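Local coordinates for protein yncA (Salmonella typhimurium, PDB 3DR6) that probably transfers an acetyl group from acetyl-coenzyme A to an as yet unassigned acceptor, as a member of the GNAT acetyltransferase family, at residues C[69-74]-C[114-119]; C[15-20]-C[56-61]. All blocks are in the same frame, centred on the assembly; numbering follows the deposited sequence.

Contact 1 of 2, residues C[69-74]-C[114-119]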
loop_
_atom_site.group_PDB
_atom_site.type_symbol
_atom_site.label_atom_id
_atom_site.label_comp_id
_atom_site.label_asym_id
_atom_site.label_seq_id
_atom_site.Cartn_x
_atom_site.Cartn_y
_atom_site.Cartn_z
ATOM N N ALA C 69 4.937 2.607 19.235
ATOM C CA ALA C 69 3.906 2.155 18.292
ATOM C C ALA C 69 3.204 3.358 17.675
ATOM O O ALA C 69 3.039 4.407 18.318
ATOM C CB ALA C 69 2.903 1.249 18.986
ATOM N N SER C 70 2.803 3.203 16.421
ATOM C CA SER C 70 2.014 4.240 15.742
ATOM C C SER C 70 1.187 3.569 14.652
ATOM O O SER C 70 1.359 2.375 14.389
ATOM C CB SER C 70 2.944 5.301 15.125
ATOM O OG SER C 70 2.196 6.437 14.699
ATOM N N PHE C 71 0.281 4.323 14.039
ATOM C CA PHE C 71 -0.271 3.890 12.760
ATOM C C PHE C 71 -0.344 5.055 11.803
ATOM O O PHE C 71 -0.359 6.245 12.223
ATOM C CB PHE C 71 -1.619 3.158 12.912
ATOM C CG PHE C 71 -2.740 3.995 13.489
ATOM C CD1 PHE C 71 -3.314 5.030 12.739
ATOM C CD2 PHE C 71 -3.256 3.702 14.761
ATOM C CE1 PHE C 71 -4.382 5.794 13.256
ATOM C CE2 PHE C 71 -4.334 4.458 15.295
ATOM C CZ PHE C 71 -4.888 5.510 14.534
ATOM N N GLY C 72 -0.380 4.706 10.525
ATOM C CA GLY C 72 -0.629 5.665 9.460
ATOM C C GLY C 72 -1.593 5.113 8.438
ATOM O O GLY C 72 -2.049 3.971 8.542
ATOM N N ASP C 73 -1.914 5.926 7.449
ATOM C CA ASP C 73 -2.789 5.480 6.378
ATOM C C ASP C 73 -2.136 4.316 5.657
ATOM O O ASP C 73 -0.924 4.323 5.420
ATOM C CB ASP C 73 -3.081 6.610 5.410
ATOM C CG ASP C 73 -3.812 7.759 6.076
ATOM O OD1 ASP C 73 -4.647 7.515 6.967
ATOM O OD2 ASP C 73 -3.528 8.920 5.709
ATOM N N TRP C 74 -2.932 3.291 5.372
ATOM C CA TRP C 74 -2.425 2.081 4.726
ATOM C C TRP C 74 -2.079 2.344 3.263
ATOM O O TRP C 74 -1.031 1.901 2.764
ATOM C CB TRP C 74 -3.465 0.969 4.827
ATOM C CG TRP C 74 -3.049 -0.318 4.161
ATOM C CD1 TRP C 74 -1.849 -0.982 4.303
ATOM C CD2 TRP C 74 -3.848 -1.125 3.299
ATOM N NE1 TRP C 74 -1.852 -2.138 3.563
ATOM C CE2 TRP C 74 -3.063 -2.252 2.932
ATOM C CE3 TRP C 74 -5.147 -1.006 2.786
ATOM C CZ2 TRP C 74 -3.543 -3.253 2.079
ATOM C CZ3 TRP C 74 -5.623 -2.017 1.919
ATOM C CH2 TRP C 74 -4.820 -3.123 1.595
ATOM N N CYS C 114 -10.276 7.187 16.531
ATOM C CA CYS C 114 -10.110 7.904 15.273
ATOM C C CYS C 114 -11.169 7.449 14.247
ATOM O O CYS C 114 -11.159 7.907 13.096
ATOM C CB CYS C 114 -8.694 7.700 14.731
ATOM S SG CYS C 114 -7.413 8.543 15.694
ATOM N N GLY C 115 -12.079 6.575 14.685
ATOM C CA GLY C 115 -13.100 5.972 13.813
ATOM C C GLY C 115 -12.599 5.005 12.748
ATOM O O GLY C 115 -13.318 4.695 11.802
ATOM N N LYS C 116 -11.368 4.508 12.890
ATOM C CA LYS C 116 -10.814 3.636 11.853
ATOM C C LYS C 116 -11.565 2.302 11.827
ATOM O O LYS C 116 -11.967 1.786 12.866
ATOM C CB LYS C 116 -9.310 3.407 12.024
ATOM C CG LYS C 116 -8.424 4.683 11.869
ATOM C CD LYS C 116 -8.825 5.508 10.652
ATOM C CE LYS C 116 -7.937 6.756 10.506
ATOM N NZ LYS C 116 -8.416 7.534 9.315
ATOM N N HIS C 117 -11.766 1.761 10.625
ATOM C CA HIS C 117 -12.616 0.563 10.441
ATOM C C HIS C 117 -11.835 -0.753 10.369
ATOM O O HIS C 117 -12.351 -1.816 10.773
ATOM C CB HIS C 117 -13.512 0.739 9.196
ATOM C CG HIS C 117 -14.510 -0.362 8.987
ATOM N ND1 HIS C 117 -15.504 -0.655 9.891
ATOM C CD2 HIS C 117 -14.679 -1.226 7.951
ATOM C CE1 HIS C 117 -16.239 -1.650 9.433
ATOM N NE2 HIS C 117 -15.775 -2.007 8.253
ATOM N N VAL C 118 -10.598 -0.692 9.859
ATOM C CA VAL C 118 -9.746 -1.902 9.773
ATOM C C VAL C 118 -8.313 -1.499 10.144
ATOM O O VAL C 118 -7.876 -0.437 9.686
ATOM C CB VAL C 118 -9.725 -2.509 8.315
ATOM C CG1 VAL C 118 -8.766 -3.710 8.247
ATOM C CG2 VAL C 118 -11.146 -2.914 7.864
HETATM N N MSE C 119 -7.599 -2.308 10.949
HETATM C CA MSE C 119 -6.116 -2.129 11.116
HETATM C C MSE C 119 -5.449 -3.290 10.405
HETATM O O MSE C 119 -5.837 -4.450 10.553
HETATM C CB MSE C 119 -5.563 -2.011 12.577
HETATM C CG MSE C 119 -3.967 -1.362 12.804
HETATM SE SE MSE C 119 -3.803 -1.746 14.659
HETATM C CE MSE C 119 -5.760 -1.381 15.190
HETATM O O HOH W 1 -6.760 5.778 7.329
#

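Contact 2 of 2, residues C[15-20]-C[56-61]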
loop_
_atom_site.group_PDB
_atom_site.type_symbol
_atom_site.label_atom_id
_atom_site.label_comp_id
_atom_site.label_asym_id
_atom_site.label_seq_id
_atom_site.Cartn_x
_atom_site.Cartn_y
_atom_site.Cartn_z
ATOM N N ALA C 15 14.425 11.044 20.290
ATOM C CA ALA C 15 15.752 10.453 20.231
ATOM C C ALA C 15 15.714 8.942 20.505
ATOM O O ALA C 15 16.375 8.178 19.803
ATOM C CB ALA C 15 16.744 11.171 21.170
ATOM N N ALA C 16 14.943 8.517 21.510
ATOM C CA ALA C 16 14.813 7.079 21.818
ATOM C C ALA C 16 14.103 6.307 20.681
ATOM O O ALA C 16 14.474 5.173 20.350
ATOM C CB ALA C 16 14.062 6.886 23.123
ATOM N N ILE C 17 13.057 6.922 20.129
ATOM C CA ILE C 17 12.307 6.352 18.986
ATOM C C ILE C 17 13.248 6.135 17.805
ATOM O O ILE C 17 13.239 5.059 17.175
ATOM C CB ILE C 17 11.077 7.267 18.594
ATOM C CG1 ILE C 17 9.988 7.207 19.683
ATOM C CG2 ILE C 17 10.490 6.885 17.233
ATOM C CD1 ILE C 17 8.832 8.214 19.472
ATOM N N THR C 18 14.074 7.152 17.522
ATOM C CA THR C 18 15.070 7.095 16.449
ATOM C C THR C 18 15.997 5.893 16.606
ATOM O O THR C 18 16.254 5.177 15.631
ATOM C CB THR C 18 15.906 8.401 16.372
ATOM O OG1 THR C 18 15.029 9.524 16.208
ATOM C CG2 THR C 18 16.895 8.365 15.194
ATOM N N GLU C 19 16.496 5.661 17.822
ATOM C CA GLU C 19 17.349 4.493 18.065
ATOM C C GLU C 19 16.630 3.195 17.729
ATOM O O GLU C 19 17.190 2.334 17.074
ATOM C CB GLU C 19 17.795 4.424 19.520
ATOM C CG GLU C 19 18.822 5.423 19.902
ATOM C CD GLU C 19 19.376 5.130 21.290
ATOM O OE1 GLU C 19 18.810 4.243 21.984
ATOM O OE2 GLU C 19 20.367 5.785 21.676
ATOM N N ILE C 20 15.393 3.063 18.206
ATOM C CA ILE C 20 14.612 1.849 17.984
ATOM C C ILE C 20 14.297 1.667 16.482
ATOM O O ILE C 20 14.407 0.550 15.959
ATOM C CB ILE C 20 13.326 1.823 18.835
ATOM C CG1 ILE C 20 13.683 1.787 20.327
ATOM C CG2 ILE C 20 12.469 0.622 18.453
ATOM C CD1 ILE C 20 12.560 2.254 21.273
ATOM N N VAL C 56 1.143 8.389 18.553
ATOM C CA VAL C 56 2.474 7.826 18.717
ATOM C C VAL C 56 2.550 7.453 20.198
ATOM O O VAL C 56 2.416 8.325 21.068
ATOM C CB VAL C 56 3.613 8.805 18.285
ATOM C CG1 VAL C 56 4.986 8.136 18.445
ATOM C CG2 VAL C 56 3.429 9.267 16.814
ATOM N N LEU C 57 2.685 6.155 20.476
ATOM C CA LEU C 57 2.748 5.642 21.855
ATOM C C LEU C 57 4.167 5.203 22.179
ATOM O O LEU C 57 4.908 4.764 21.290
ATOM C CB LEU C 57 1.832 4.431 22.023
ATOM C CG LEU C 57 0.349 4.615 21.664
ATOM C CD1 LEU C 57 -0.352 3.265 21.622
ATOM C CD2 LEU C 57 -0.341 5.585 22.619
ATOM N N VAL C 58 4.548 5.308 23.451
ATOM C CA VAL C 58 5.781 4.662 23.897
ATOM C C VAL C 58 5.488 3.760 25.078
ATOM O O VAL C 58 4.606 4.076 25.897
ATOM C CB VAL C 58 6.910 5.671 24.280
ATOM C CG1 VAL C 58 7.411 6.419 23.048
ATOM C CG2 VAL C 58 6.434 6.631 25.354
ATOM N N SER C 59 6.226 2.647 25.170
ATOM C CA SER C 59 6.341 1.906 26.424
ATOM C C SER C 59 7.546 2.428 27.231
ATOM O O SER C 59 8.580 2.813 26.672
ATOM C CB SER C 59 6.436 0.385 26.214
ATOM O OG SER C 59 7.377 0.028 25.218
ATOM N N GLU C 60 7.394 2.452 28.549
ATOM C CA GLU C 60 8.413 3.010 29.417
ATOM C C GLU C 60 8.566 2.084 30.631
ATOM O O GLU C 60 7.587 1.492 31.101
ATOM C CB GLU C 60 7.982 4.413 29.837
ATOM C CG GLU C 60 9.040 5.320 30.449
ATOM C CD GLU C 60 8.448 6.668 30.860
ATOM O OE1 GLU C 60 7.275 6.943 30.532
ATOM O OE2 GLU C 60 9.140 7.454 31.536
ATOM N N GLU C 61 9.801 1.956 31.109
ATOM C CA GLU C 61 10.140 1.174 32.300
ATOM C C GLU C 61 11.308 1.894 32.967
ATOM O O GLU C 61 12.351 2.130 32.326
ATOM C CB GLU C 61 10.545 -0.245 31.893
ATOM C CG GLU C 61 10.858 -1.219 33.048
ATOM C CD GLU C 61 11.495 -2.508 32.534
ATOM O OE1 GLU C 61 10.880 -3.177 31.674
ATOM O OE2 GLU C 61 12.629 -2.836 32.956
#

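Contact 1 of 2, residues C[69-74]-C[114-119]
Where helix 99-113 ends and the chain turns back into the central sheet of the GNAT fold, Cys114 and Lys116 meet the phenyl ring of Phe71 on strand 64-73, the first at its edge and the second obliquely. The turn is a Schellman motif: Gly115, with positive phi, is the first residue to leave helical geometry, and the side chains on either side of it in sequence both point toward strand 64-73. Cys114 brings its sulfur to the far end of the ring, SG lying 4.1 Å from Phe71 CZ. It sits close to the ring plane, 82° off the normal, which makes this an edge-on sulfur-aromatic contact and not one over the face. Phe71 takes the side-chain position in which CG stands between the backbone N and the carbonyl carbon (chi1 63°), and from there the ring reaches across to the turn. Lys116 comes with its aliphatic part, Lys116 CG being 4.4 Å from Phe71 CE1. Beyond two bends near the backbone its chain runs fully extended (chi3 -180°), carrying the ammonium past the ring towards Asp73. The two charges stop short of a salt bridge, with Lys116 NZ 4.4 Å from Asp73 OD1. A water fills the gap, 2.8 Å from Asp73 OD1 and accepting from Lys116 NZ at 3.1 Å. Tyr54 OH also hydrogen-bonds to both groups, and the carbonyl of Arg81 takes a further bond from the ammonium, so the lysine end is gripped by three oxygens and probably kept charged. Strand 83-90 runs between strands 64-73 and 118-124 in the sheet, and its Val84 touches both Phe71 and Lys116. Leu107 and Ala111 of helix 99-113 touch the phenyl ring as well.

Contact 2 of 2, residues C[15-20]-C[56-61]
No flat group has a face or an edge in the meeting of Ile17 with Val56 and Val58; the contact is made wholly by branched aliphatic side chains, one from helix 14-27 and two from strand 56-61. A single methyl of the helix, Ile17 CD1, reaches both valines. It comes within 4.0 Å of Val56 CG1 and 4.2 Å of Val58 CG1, and the two directions open at about 83° from it. The two valine methyls, Val56 CG1 and Val58 CG1, are 5.5 Å from each other, so the isoleucine end settles into the notch between them. The approaches differ. Val58 CG1 lies alongside the outer bond of the isoleucine, since it is also 4.3 Å from Ile17 CG1, whereas Val56 CG1 is met mainly by the terminal methyl, being 5.2 Å from Ile17 CG1. An extended outer torsion of Ile17 (chi2 172°) carries CD1 away from the helix backbone and lets it bridge the space to the strand, where the nearest alpha carbons, Ile17 CA and Val58 CA, are 8.3 Å apart. The valines are turned differently: CG1 is trans to the backbone N in Val56 (chi1 -178°) but beside it in Val58. All three residues are buried, and dispersion between methyl groups is what joins them. Tyr68 of strand 64-73 packs against Ile17 and Ile20, extending the apolar seam along the helix, while Val56 also touches Arg49 of helix 39-52. Leu57, between the two valines, points to the other side of the sheet and packs on Ile6 and Phe8. Alternation of this kind, Val56 and Val58 toward the helix and Leu57 away, is characteristic of alpha/beta packing, here between the first helix of a GNAT fold and its N-terminal strands.

How the contacts relate
From the N terminus the chain runs through strand 5-8 into helix 14-27, passes helix 39-52 and enters strand 56-61, where contact 2 closes this largely helical excursion. A tight turn leads into strand 64-73, on which contact 1 opens; it closes only after strand 83-90 and helix 99-113, at the entry to strand 118-124. The two loops therefore follow in series, neither nested nor crossed. Their centres are 19 Å apart, yet they join in the sheet, where Leu57 N probably hydrogen-bonds to Ala69 O at 2.8 Å. Contact 2 joins a helix to one face of the sheet, and contact 1 joins the helix-to-strand turn to the other.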